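PDB 4ZCF: type III restriction-modification enzyme EcoP15I Res subunit from Escherichia coli, which cleaves DNA downstream of one of two inversely oriented CAGCAG sites, acting with the Mod subunit and using an ATP-binding helicase-type motor. Local coordinates for residues N78-T86 with A246-A254; K120-K128 with E143-S151. All coordinates share one frame; numbering follows the deposited sequence.

From the N terminus, after helices and short strands between residues 12 and 64, the chain enters strand 79-84, which leads into helix 90-105, strand 109-113 and helix 117-128. Helix 117-128 meets strand 143-148 in contact 2, closing a short loop filled mainly by helix 130-140. After strands 180-186 and 222-226 the chain returns as strand 248-253 beside strand 79-84, and contact 1 closes a loop of some 160 residues, inside which contact 2 is nested. Both belong to one seven-stranded parallel sheet: contact 1 joins two inner strands, whereas contact 2 lays a helix on an outermost strand. Their centres lie about 19 Å apart and the contacts do not touch; AMP is bound close to both.

Contact 1 of 2, residues N78-T86 with A246-A254; sequences NIIDVSMET and AQYIIRYGA
R251 and D81 rise side by side from the same face of two neighbouring parallel strands, 79-84 and 248-253, within the helicase-type core. The arginine chain turns at chi3 (-63°) and meets the carboxylate side-on: NE reaches OD1 of D81 at 2.6 Å and NH2 reaches OD2 of D81 at 2.8 Å. Both oxygens lie near the guanidinium plane, yet the two planes are turned 33° apart. I79 shares this face; its CG2 crosses R251 at CD and NE, while its CG1 lies alongside CB of I249.

On the other face, which I80 shares, the Y252 ring crosses V82 obliquely, CD2 coming to 3.6 Å from CB of V82. CD1 of I80 also reaches CD2 of Y248 (4.0 Å). At the strand entrance, ND2 of N78 gives a hydrogen bond to O of Q247 (3.0 Å), approaching from above the carbonyl plane. Backbone bonds connect the strands in between, with that from N of G253 to O of V82 weak.

D81 OD2 also accepts from N of K261. The buried carboxylate is therefore held by a two-nitrogen grip plus a backbone donor, which probably favours its ionised form and fixes its rotation.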
loop_
_atom_site.group_PDB
_atom_site.type_symbol
_atom_site.label_atom_id
_atom_site.label_comp_id
_atom_site.label_asym_id
_atom_site.label_seq_id
_atom_site.Cartn_x
_atom_site.Cartn_y
_atom_site.Cartn_z
ATOM N N ASN C 78 -31.100 -23.466 4.458
ATOM C CA ASN C 78 -31.081 -22.046 4.058
ATOM C C ASN C 78 -30.503 -21.848 2.651
ATOM O O ASN C 78 -30.231 -20.722 2.242
ATOM C CB ASN C 78 -30.379 -21.158 5.119
ATOM C CG ASN C 78 -28.940 -21.514 5.462
ATOM O OD1 ASN C 78 -28.345 -22.485 4.978
ATOM N ND2 ASN C 78 -28.350 -20.723 6.336
ATOM N N ILE C 79 -30.365 -22.950 1.907
ATOM C CA ILE C 79 -29.858 -22.964 0.551
ATOM C C ILE C 79 -30.984 -22.814 -0.465
ATOM O O ILE C 79 -31.868 -23.664 -0.549
ATOM C CB ILE C 79 -28.954 -24.196 0.306
ATOM C CG1 ILE C 79 -27.743 -24.181 1.280
ATOM C CG2 ILE C 79 -28.507 -24.283 -1.162
ATOM C CD1 ILE C 79 -27.062 -25.505 1.468
ATOM N N ILE C 80 -30.943 -21.722 -1.234
ATOM C CA ILE C 80 -31.891 -21.415 -2.307
ATOM C C ILE C 80 -31.177 -21.672 -3.658
ATOM O O ILE C 80 -30.014 -21.275 -3.823
ATOM C CB ILE C 80 -32.418 -19.961 -2.149
ATOM C CG1 ILE C 80 -33.042 -19.756 -0.748
ATOM C CG2 ILE C 80 -33.398 -19.583 -3.264
ATOM C CD1 ILE C 80 -33.064 -18.341 -0.244
ATOM N N ASP C 81 -31.853 -22.365 -4.603
ATOM C CA ASP C 81 -31.254 -22.677 -5.902
ATOM C C ASP C 81 -31.898 -22.009 -7.093
ATOM O O ASP C 81 -33.123 -21.951 -7.197
ATOM C CB ASP C 81 -31.156 -24.184 -6.127
ATOM C CG ASP C 81 -30.279 -24.872 -5.110
ATOM O OD1 ASP C 81 -29.278 -24.261 -4.682
ATOM O OD2 ASP C 81 -30.578 -26.031 -4.762
ATOM N N VAL C 82 -31.044 -21.522 -8.005
ATOM C CA VAL C 82 -31.404 -20.875 -9.261
ATOM C C VAL C 82 -30.643 -21.621 -10.356
ATOM O O VAL C 82 -29.425 -21.805 -10.248
ATOM C CB VAL C 82 -31.089 -19.349 -9.260
ATOM C CG1 VAL C 82 -31.363 -18.719 -10.617
ATOM C CG2 VAL C 82 -31.865 -18.617 -8.176
ATOM N N SER C 83 -31.368 -22.085 -11.377
ATOM C CA SER C 83 -30.790 -22.805 -12.498
ATOM C C SER C 83 -30.990 -22.021 -13.792
ATOM O O SER C 83 -32.118 -21.765 -14.221
ATOM C CB SER C 83 -31.338 -24.225 -12.596
ATOM O OG SER C 83 -30.694 -24.917 -13.651
ATOM N N MET C 84 -29.873 -21.575 -14.370
ATOM C CA MET C 84 -29.839 -20.790 -15.603
ATOM C C MET C 84 -28.767 -21.342 -16.480
ATOM O O MET C 84 -27.649 -21.548 -16.011
ATOM C CB MET C 84 -29.545 -19.313 -15.312
ATOM C CG MET C 84 -30.487 -18.700 -14.326
ATOM S SD MET C 84 -30.847 -17.027 -14.794
ATOM C CE MET C 84 -31.519 -16.489 -13.380
ATOM N N GLU C 85 -29.084 -21.577 -17.755
ATOM C CA GLU C 85 -28.086 -22.097 -18.695
ATOM C C GLU C 85 -27.015 -21.047 -19.078
ATOM O O GLU C 85 -27.198 -19.844 -18.852
ATOM C CB GLU C 85 -28.757 -22.720 -19.933
ATOM C CG GLU C 85 -27.973 -23.851 -20.587
ATOM C CD GLU C 85 -27.154 -24.788 -19.711
ATOM O OE1 GLU C 85 -27.729 -25.737 -19.127
ATOM O OE2 GLU C 85 -25.916 -24.602 -19.662
ATOM N N THR C 86 -25.882 -21.531 -19.618
ATOM C CA THR C 86 -24.764 -20.705 -20.079
ATOM C C THR C 86 -25.235 -19.744 -21.176
ATOM O O THR C 86 -25.962 -20.149 -22.088
ATOM C CB THR C 86 -23.568 -21.592 -20.494
ATOM O OG1 THR C 86 -23.335 -22.567 -19.466
ATOM C CG2 THR C 86 -22.289 -20.785 -20.727
ATOM N N ALA C 246 -23.582 -18.614 7.435
ATOM C CA ALA C 246 -24.253 -17.664 6.556
ATOM C C ALA C 246 -25.770 -17.647 6.786
ATOM O O ALA C 246 -26.356 -18.683 7.127
ATOM C CB ALA C 246 -23.942 -18.002 5.114
ATOM N N GLN C 247 -26.401 -16.465 6.613
ATOM C CA GLN C 247 -27.845 -16.321 6.808
ATOM C C GLN C 247 -28.602 -17.194 5.830
ATOM O O GLN C 247 -29.484 -17.936 6.256
ATOM C CB GLN C 247 -28.298 -14.852 6.725
ATOM C CG GLN C 247 -28.072 -14.055 8.000
ATOM C CD GLN C 247 -28.478 -12.610 7.834
ATOM O OE1 GLN C 247 -29.656 -12.258 7.854
ATOM N NE2 GLN C 247 -27.510 -11.733 7.681
ATOM N N TYR C 248 -28.228 -17.125 4.528
ATOM C CA TYR C 248 -28.808 -17.854 3.387
ATOM C C TYR C 248 -27.774 -17.970 2.283
ATOM O O TYR C 248 -26.986 -17.042 2.078
ATOM C CB TYR C 248 -30.042 -17.116 2.818
ATOM C CG TYR C 248 -31.249 -17.148 3.723
ATOM C CD1 TYR C 248 -31.453 -16.159 4.684
ATOM C CD2 TYR C 248 -32.197 -18.160 3.618
ATOM C CE1 TYR C 248 -32.540 -16.209 5.553
ATOM C CE2 TYR C 248 -33.289 -18.218 4.480
ATOM C CZ TYR C 248 -33.455 -17.238 5.445
ATOM O OH TYR C 248 -34.520 -17.287 6.305
ATOM N N ILE C 249 -27.807 -19.088 1.547
ATOM C CA ILE C 249 -26.900 -19.366 0.431
ATOM C C ILE C 249 -27.684 -19.493 -0.891
ATOM O O ILE C 249 -28.524 -20.385 -1.020
ATOM C CB ILE C 249 -25.988 -20.601 0.721
ATOM C CG1 ILE C 249 -25.084 -20.380 1.965
ATOM C CG2 ILE C 249 -25.155 -20.981 -0.492
ATOM C CD1 ILE C 249 -24.882 -21.595 2.792
ATOM N N ILE C 250 -27.388 -18.618 -1.879
ATOM C CA ILE C 250 -28.053 -18.665 -3.184
ATOM C C ILE C 250 -27.084 -19.202 -4.249
ATOM O O ILE C 250 -26.116 -18.517 -4.571
ATOM C CB ILE C 250 -28.782 -17.345 -3.599
ATOM C CG1 ILE C 250 -29.426 -16.595 -2.400
ATOM C CG2 ILE C 250 -29.857 -17.678 -4.635
ATOM C CD1 ILE C 250 -28.570 -15.589 -1.656
ATOM N N ARG C 251 -27.331 -20.442 -4.763
ATOM C CA ARG C 251 -26.466 -21.132 -5.744
ATOM C C ARG C 251 -26.938 -20.901 -7.169
ATOM O O ARG C 251 -28.133 -21.034 -7.451
ATOM C CB ARG C 251 -26.342 -22.636 -5.462
ATOM C CG ARG C 251 -26.014 -23.018 -4.012
ATOM C CD ARG C 251 -25.763 -24.521 -3.851
ATOM N NE ARG C 251 -26.942 -25.332 -4.179
ATOM C CZ ARG C 251 -26.963 -26.662 -4.247
ATOM N NH1 ARG C 251 -25.866 -27.367 -3.990
ATOM N NH2 ARG C 251 -28.084 -27.299 -4.570
ATOM N N TYR C 252 -26.005 -20.565 -8.073
ATOM C CA TYR C 252 -26.331 -20.227 -9.462
ATOM C C TYR C 252 -25.521 -21.014 -10.427
ATOM O O TYR C 252 -24.286 -20.987 -10.370
ATOM C CB TYR C 252 -26.085 -18.730 -9.730
ATOM C CG TYR C 252 -27.021 -17.816 -8.974
ATOM C CD1 TYR C 252 -26.756 -17.455 -7.655
ATOM C CD2 TYR C 252 -28.133 -17.254 -9.597
ATOM C CE1 TYR C 252 -27.589 -16.579 -6.967
ATOM C CE2 TYR C 252 -28.982 -16.387 -8.912
ATOM C CZ TYR C 252 -28.716 -16.069 -7.590
ATOM O OH TYR C 252 -29.549 -15.239 -6.893
ATOM N N GLY C 253 -26.206 -21.664 -11.351
ATOM C CA GLY C 253 -25.521 -22.443 -12.364
ATOM C C GLY C 253 -26.430 -23.204 -13.286
ATOM O O GLY C 253 -27.655 -23.117 -13.193
ATOM N N ALA C 254 -25.805 -23.959 -14.182
ATOM C CA ALA C 254 -26.462 -24.789 -15.175
ATOM C C ALA C 254 -26.361 -26.277 -14.779
ATOM O O ALA C 254 -27.082 -27.111 -15.341
ATOM C CB ALA C 254 -25.807 -24.552 -16.518
#

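Contact 2 of 2, residues K120-K128 with E143-S151; sequences KAGTVNFLK and ELRTYVVES. With AMP (adenosine monophosphate), chain H; nucleotides of chain E.
V124 of helix 117-128 packs against V148 of strand 143-148 where the helix covers a strand, outermost within this chain, of the parallel sheet of the P-loop NTPase-type alpha/beta motor core. Over residues 120-128 and 143-148 the directions differ by 152°, nearly antiparallel, and the axes approach to 9.6 Å. The two valines, both partly exposed, meet at a slant through their methyls, CG2 of V124 lying 3.6 Å from CG2 of V148. One helical turn on, L127 and L144 are buried and meet at about a right angle, their CD2 atoms 3.8 Å apart. L144 holds CG between its backbone N and carbonyl carbon (chi1 64°), and its CD1 lies 3.4 Å from O of L127. V185 on the neighbouring strand and F99 of helix 90-105 extend this buried end.

The side along K128, at the edge of the contact, is partly exposed. Its extended chain crosses T146 at about a right angle, so that CG and CE both rest against CG2 of T146, while the amine passes on toward V148. K128 also packs on E191 of the neighbouring EcoP15I chain, and E150 OE1 is hydrogen-bonded to N250 of that chain.

K120 ties the helix to the backbone at V149. Its chain bends at chi3 (96°), bringing NZ to O of V149 at 2.7 Å in the carbonyl plane; N187 OD1 is a second partner of this amine. The face of the helix turned from the strand lines the nucleotide pocket: the F126 ring has C2' of AMP over one face, and O3' of AMP gives a weak hydrogen bond to O of G122. Beyond the strand, S151 reaches the bound DNA, with OG donating to OP2 of DA7 in chain E at 2.6 Å.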
loop_
_atom_site.group_PDB
_atom_site.type_symbol
_atom_site.label_atom_id
_atom_site.label_comp_id
_atom_site.label_asym_id
_atom_site.label_seq_id
_atom_site.Cartn_x
_atom_site.Cartn_y
_atom_site.Cartn_z
ATOM N N LYS C 120 -13.281 -15.414 -11.379
ATOM C CA LYS C 120 -12.963 -14.321 -10.443
ATOM C C LYS C 120 -12.616 -13.054 -11.209
ATOM O O LYS C 120 -13.150 -12.010 -10.890
ATOM C CB LYS C 120 -11.811 -14.702 -9.485
ATOM C CG LYS C 120 -11.713 -13.787 -8.258
ATOM C CD LYS C 120 -10.753 -14.328 -7.212
ATOM C CE LYS C 120 -9.369 -13.737 -7.311
ATOM N NZ LYS C 120 -8.488 -14.246 -6.228
ATOM N N ALA C 121 -11.774 -13.156 -12.250
ATOM C CA ALA C 121 -11.380 -12.023 -13.096
ATOM C C ALA C 121 -12.562 -11.440 -13.891
ATOM O O ALA C 121 -12.699 -10.217 -13.955
ATOM C CB ALA C 121 -10.240 -12.423 -14.021
ATOM N N GLY C 122 -13.413 -12.310 -14.439
ATOM C CA GLY C 122 -14.602 -11.932 -15.195
ATOM C C GLY C 122 -15.702 -11.334 -14.338
ATOM O O GLY C 122 -16.355 -10.380 -14.759
ATOM N N THR C 123 -15.917 -11.886 -13.126
ATOM C CA THR C 123 -16.924 -11.393 -12.162
ATOM C C THR C 123 -16.532 -9.989 -11.672
ATOM O O THR C 123 -17.368 -9.093 -11.662
ATOM C CB THR C 123 -17.137 -12.418 -11.006
ATOM O OG1 THR C 123 -17.578 -13.661 -11.562
ATOM C CG2 THR C 123 -18.140 -11.950 -9.969
ATOM N N VAL C 124 -15.251 -9.806 -11.298
ATOM C CA VAL C 124 -14.714 -8.533 -10.819
ATOM C C VAL C 124 -14.761 -7.450 -11.911
ATOM O O VAL C 124 -15.261 -6.356 -11.650
ATOM C CB VAL C 124 -13.324 -8.735 -10.153
ATOM C CG1 VAL C 124 -12.620 -7.417 -9.871
ATOM C CG2 VAL C 124 -13.465 -9.558 -8.869
ATOM N N ASN C 125 -14.326 -7.773 -13.132
ATOM C CA ASN C 125 -14.350 -6.879 -14.289
ATOM C C ASN C 125 -15.748 -6.284 -14.462
ATOM O O ASN C 125 -15.904 -5.063 -14.487
ATOM C CB ASN C 125 -13.934 -7.667 -15.548
ATOM C CG ASN C 125 -13.505 -6.826 -16.722
ATOM O OD1 ASN C 125 -12.314 -6.610 -16.957
ATOM N ND2 ASN C 125 -14.465 -6.366 -17.508
ATOM N N PHE C 126 -16.766 -7.155 -14.518
ATOM C CA PHE C 126 -18.174 -6.791 -14.650
ATOM C C PHE C 126 -18.645 -5.894 -13.504
ATOM O O PHE C 126 -19.266 -4.871 -13.765
ATOM C CB PHE C 126 -19.027 -8.069 -14.733
ATOM C CG PHE C 126 -20.476 -7.882 -15.138
ATOM C CD1 PHE C 126 -20.829 -6.968 -16.130
ATOM C CD2 PHE C 126 -21.478 -8.673 -14.581
ATOM C CE1 PHE C 126 -22.160 -6.806 -16.506
ATOM C CE2 PHE C 126 -22.807 -8.526 -14.976
ATOM C CZ PHE C 126 -23.140 -7.590 -15.928
ATOM N N LEU C 127 -18.312 -6.258 -12.251
ATOM C CA LEU C 127 -18.654 -5.530 -11.023
ATOM C C LEU C 127 -18.084 -4.129 -10.964
ATOM O O LEU C 127 -18.743 -3.235 -10.439
ATOM C CB LEU C 127 -18.209 -6.304 -9.782
ATOM C CG LEU C 127 -19.132 -7.428 -9.321
ATOM C CD1 LEU C 127 -18.392 -8.407 -8.436
ATOM C CD2 LEU C 127 -20.357 -6.882 -8.597
ATOM N N LYS C 128 -16.869 -3.933 -11.510
ATOM C CA LYS C 128 -16.166 -2.646 -11.530
ATOM C C LYS C 128 -16.480 -1.764 -12.755
ATOM O O LYS C 128 -16.133 -0.589 -12.756
ATOM C CB LYS C 128 -14.650 -2.886 -11.410
ATOM C CG LYS C 128 -14.230 -3.383 -10.031
ATOM C CD LYS C 128 -12.718 -3.382 -9.862
ATOM C CE LYS C 128 -12.317 -3.726 -8.453
ATOM N NZ LYS C 128 -10.986 -4.388 -8.402
ATOM N N GLU C 143 -24.250 2.285 -4.604
ATOM C CA GLU C 143 -22.883 2.108 -5.091
ATOM C C GLU C 143 -22.363 0.797 -4.560
ATOM O O GLU C 143 -22.527 0.517 -3.380
ATOM C CB GLU C 143 -21.961 3.241 -4.600
ATOM C CG GLU C 143 -22.442 4.646 -4.901
ATOM C CD GLU C 143 -22.430 5.099 -6.348
ATOM O OE1 GLU C 143 -21.737 4.473 -7.188
ATOM O OE2 GLU C 143 -23.093 6.127 -6.622
ATOM N N LEU C 144 -21.748 -0.012 -5.405
ATOM C CA LEU C 144 -21.177 -1.235 -4.880
ATOM C C LEU C 144 -19.662 -1.088 -4.668
ATOM O O LEU C 144 -18.949 -0.560 -5.528
ATOM C CB LEU C 144 -21.583 -2.510 -5.660
ATOM C CG LEU C 144 -21.139 -2.663 -7.117
ATOM C CD1 LEU C 144 -19.759 -3.304 -7.216
ATOM C CD2 LEU C 144 -22.104 -3.547 -7.859
ATOM N N ARG C 145 -19.205 -1.461 -3.473
ATOM C CA ARG C 145 -17.799 -1.469 -3.087
ATOM C C ARG C 145 -17.426 -2.933 -3.171
ATOM O O ARG C 145 -18.144 -3.798 -2.652
ATOM C CB ARG C 145 -17.575 -0.887 -1.673
ATOM C CG ARG C 145 -17.870 0.607 -1.538
ATOM C CD ARG C 145 -16.908 1.507 -2.331
ATOM N NE ARG C 145 -17.488 2.840 -2.561
ATOM C CZ ARG C 145 -18.288 3.160 -3.582
ATOM N NH1 ARG C 145 -18.589 2.259 -4.513
ATOM N NH2 ARG C 145 -18.779 4.384 -3.685
ATOM N N THR C 146 -16.368 -3.210 -3.932
ATOM C CA THR C 146 -15.905 -4.558 -4.212
ATOM C C THR C 146 -14.550 -4.800 -3.568
ATOM O O THR C 146 -13.654 -3.969 -3.688
ATOM C CB THR C 146 -16.071 -4.884 -5.722
ATOM O OG1 THR C 146 -15.601 -6.202 -6.014
ATOM C CG2 THR C 146 -15.397 -3.874 -6.613
ATOM N N TYR C 147 -14.438 -5.905 -2.819
ATOM C CA TYR C 147 -13.247 -6.323 -2.085
ATOM C C TYR C 147 -12.866 -7.671 -2.659
ATOM O O TYR C 147 -13.600 -8.647 -2.512
ATOM C CB TYR C 147 -13.542 -6.419 -0.565
ATOM C CG TYR C 147 -14.221 -5.188 -0.010
ATOM C CD1 TYR C 147 -15.607 -5.083 0.010
ATOM C CD2 TYR C 147 -13.478 -4.106 0.457
ATOM C CE1 TYR C 147 -16.238 -3.931 0.475
ATOM C CE2 TYR C 147 -14.100 -2.955 0.945
ATOM C CZ TYR C 147 -15.481 -2.862 0.923
ATOM O OH TYR C 147 -16.112 -1.731 1.372
ATOM N N VAL C 148 -11.743 -7.718 -3.355
ATOM C CA VAL C 148 -11.303 -8.932 -4.016
ATOM C C VAL C 148 -10.220 -9.585 -3.201
ATOM O O VAL C 148 -9.199 -8.956 -2.966
ATOM C CB VAL C 148 -10.868 -8.646 -5.483
ATOM C CG1 VAL C 148 -10.620 -9.945 -6.248
ATOM C CG2 VAL C 148 -11.911 -7.794 -6.199
ATOM N N VAL C 149 -10.452 -10.847 -2.756
ATOM C CA VAL C 149 -9.484 -11.657 -1.994
ATOM C C VAL C 149 -8.457 -12.217 -2.987
ATOM O O VAL C 149 -8.809 -13.003 -3.876
ATOM C CB VAL C 149 -10.138 -12.769 -1.138
ATOM C CG1 VAL C 149 -9.076 -13.621 -0.442
ATOM C CG2 VAL C 149 -11.107 -12.182 -0.117
ATOM N N GLU C 150 -7.194 -11.772 -2.846
ATOM C CA GLU C 150 -6.088 -12.153 -3.724
ATOM C C GLU C 150 -4.926 -12.743 -2.944
ATOM O O GLU C 150 -4.539 -12.218 -1.906
ATOM C CB GLU C 150 -5.592 -10.932 -4.514
ATOM C CG GLU C 150 -6.633 -10.290 -5.417
ATOM C CD GLU C 150 -6.391 -8.816 -5.664
ATOM O OE1 GLU C 150 -6.030 -8.459 -6.808
ATOM O OE2 GLU C 150 -6.568 -8.016 -4.715
ATOM N N SER C 151 -4.357 -13.833 -3.469
ATOM C CA SER C 151 -3.183 -14.499 -2.915
ATOM C C SER C 151 -2.001 -13.518 -3.054
ATOM O O SER C 151 -1.838 -12.907 -4.113
ATOM C CB SER C 151 -2.912 -15.777 -3.698
ATOM O OG SER C 151 -1.689 -16.390 -3.342
HETATM P P AMP H . -19.643 -16.232 -14.738
HETATM O O1P AMP H . -19.001 -17.562 -14.612
HETATM O O2P AMP H . -21.092 -16.549 -14.750
HETATM O O3P AMP H . -19.433 -15.589 -13.416
HETATM O "O5'" AMP H . -19.101 -15.354 -15.955
HETATM C "C5'" AMP H . -19.993 -14.874 -16.946
HETATM C "C4'" AMP H . -19.580 -13.533 -17.462
HETATM O "O4'" AMP H . -20.525 -13.058 -18.460
HETATM C "C3'" AMP H . -19.604 -12.521 -16.369
HETATM O "O3'" AMP H . -18.306 -12.442 -15.782
HETATM C "C2'" AMP H . -20.039 -11.258 -16.994
HETATM O "O2'" AMP H . -18.907 -10.483 -17.416
HETATM C "C1'" AMP H . -20.814 -11.652 -18.209
HETATM N N9 AMP H . -22.197 -11.404 -18.120
HETATM C C8 AMP H . -22.994 -12.048 -17.290
HETATM N N7 AMP H . -24.275 -11.621 -17.464
HETATM C C5 AMP H . -24.228 -10.644 -18.559
HETATM C C6 AMP H . -25.134 -9.813 -19.278
HETATM N N6 AMP H . -26.519 -9.814 -18.972
HETATM N N1 AMP H . -24.648 -9.011 -20.260
HETATM C C2 AMP H . -23.359 -8.973 -20.564
HETATM N N3 AMP H . -22.454 -9.720 -19.936
HETATM C C4 AMP H . -22.811 -10.565 -18.941
ATOM P P DA E 7 -2.021 -18.429 0.005
ATOM O OP1 DA E 7 -2.762 -18.189 1.255
ATOM O OP2 DA E 7 -1.739 -17.262 -0.869
ATOM O "O5'" DA E 7 -0.658 -19.197 0.343
ATOM C "C5'" DA E 7 -0.688 -20.443 1.050
ATOM C "C4'" DA E 7 0.715 -20.913 1.382
ATOM O "O4'" DA E 7 1.345 -21.512 0.221
ATOM C "C3'" DA E 7 1.674 -19.853 1.930
ATOM O "O3'" DA E 7 2.259 -20.349 3.147
ATOM C "C2'" DA E 7 2.655 -19.594 0.785
ATOM C "C1'" DA E 7 2.573 -20.868 -0.046
ATOM N N9 DA E 7 2.671 -20.729 -1.491
ATOM C C8 DA E 7 2.125 -19.784 -2.321
ATOM N N7 DA E 7 2.362 -19.990 -3.604
ATOM C C5 DA E 7 3.102 -21.156 -3.611
ATOM C C6 DA E 7 3.706 -21.904 -4.641
ATOM N N6 DA E 7 3.636 -21.594 -5.947
ATOM N N1 DA E 7 4.368 -23.035 -4.275
ATOM C C2 DA E 7 4.488 -23.362 -2.978
ATOM N N3 DA E 7 3.943 -22.742 -1.933
ATOM C C4 DA E 7 3.269 -21.639 -2.320
ATOM P P DT E 6 -4.961 -18.743 -5.791
ATOM O OP1 DT E 6 -6.093 -17.942 -5.282
ATOM O OP2 DT E 6 -3.919 -18.061 -6.578
ATOM O "O5'" DT E 6 -4.205 -19.409 -4.573
ATOM C "C5'" DT E 6 -4.717 -20.361 -3.664
ATOM C "C4'" DT E 6 -3.631 -20.779 -2.674
ATOM O "O4'" DT E 6 -2.775 -21.803 -3.230
ATOM C "C3'" DT E 6 -2.709 -19.653 -2.227
ATOM O "O3'" DT E 6 -2.729 -19.602 -0.823
ATOM C "C2'" DT E 6 -1.344 -19.965 -2.843
ATOM C "C1'" DT E 6 -1.416 -21.475 -3.031
ATOM N N1 DT E 6 -0.609 -22.061 -4.154
ATOM C C2 DT E 6 0.111 -23.206 -3.906
ATOM O O2 DT E 6 0.170 -23.721 -2.806
ATOM N N3 DT E 6 0.774 -23.721 -4.997
ATOM C C4 DT E 6 0.810 -23.212 -6.295
ATOM O O4 DT E 6 1.476 -23.769 -7.181
ATOM C C5 DT E 6 0.005 -22.038 -6.504
ATOM C C7 DT E 6 -0.057 -21.424 -7.876
ATOM C C6 DT E 6 -0.659 -21.532 -5.439
#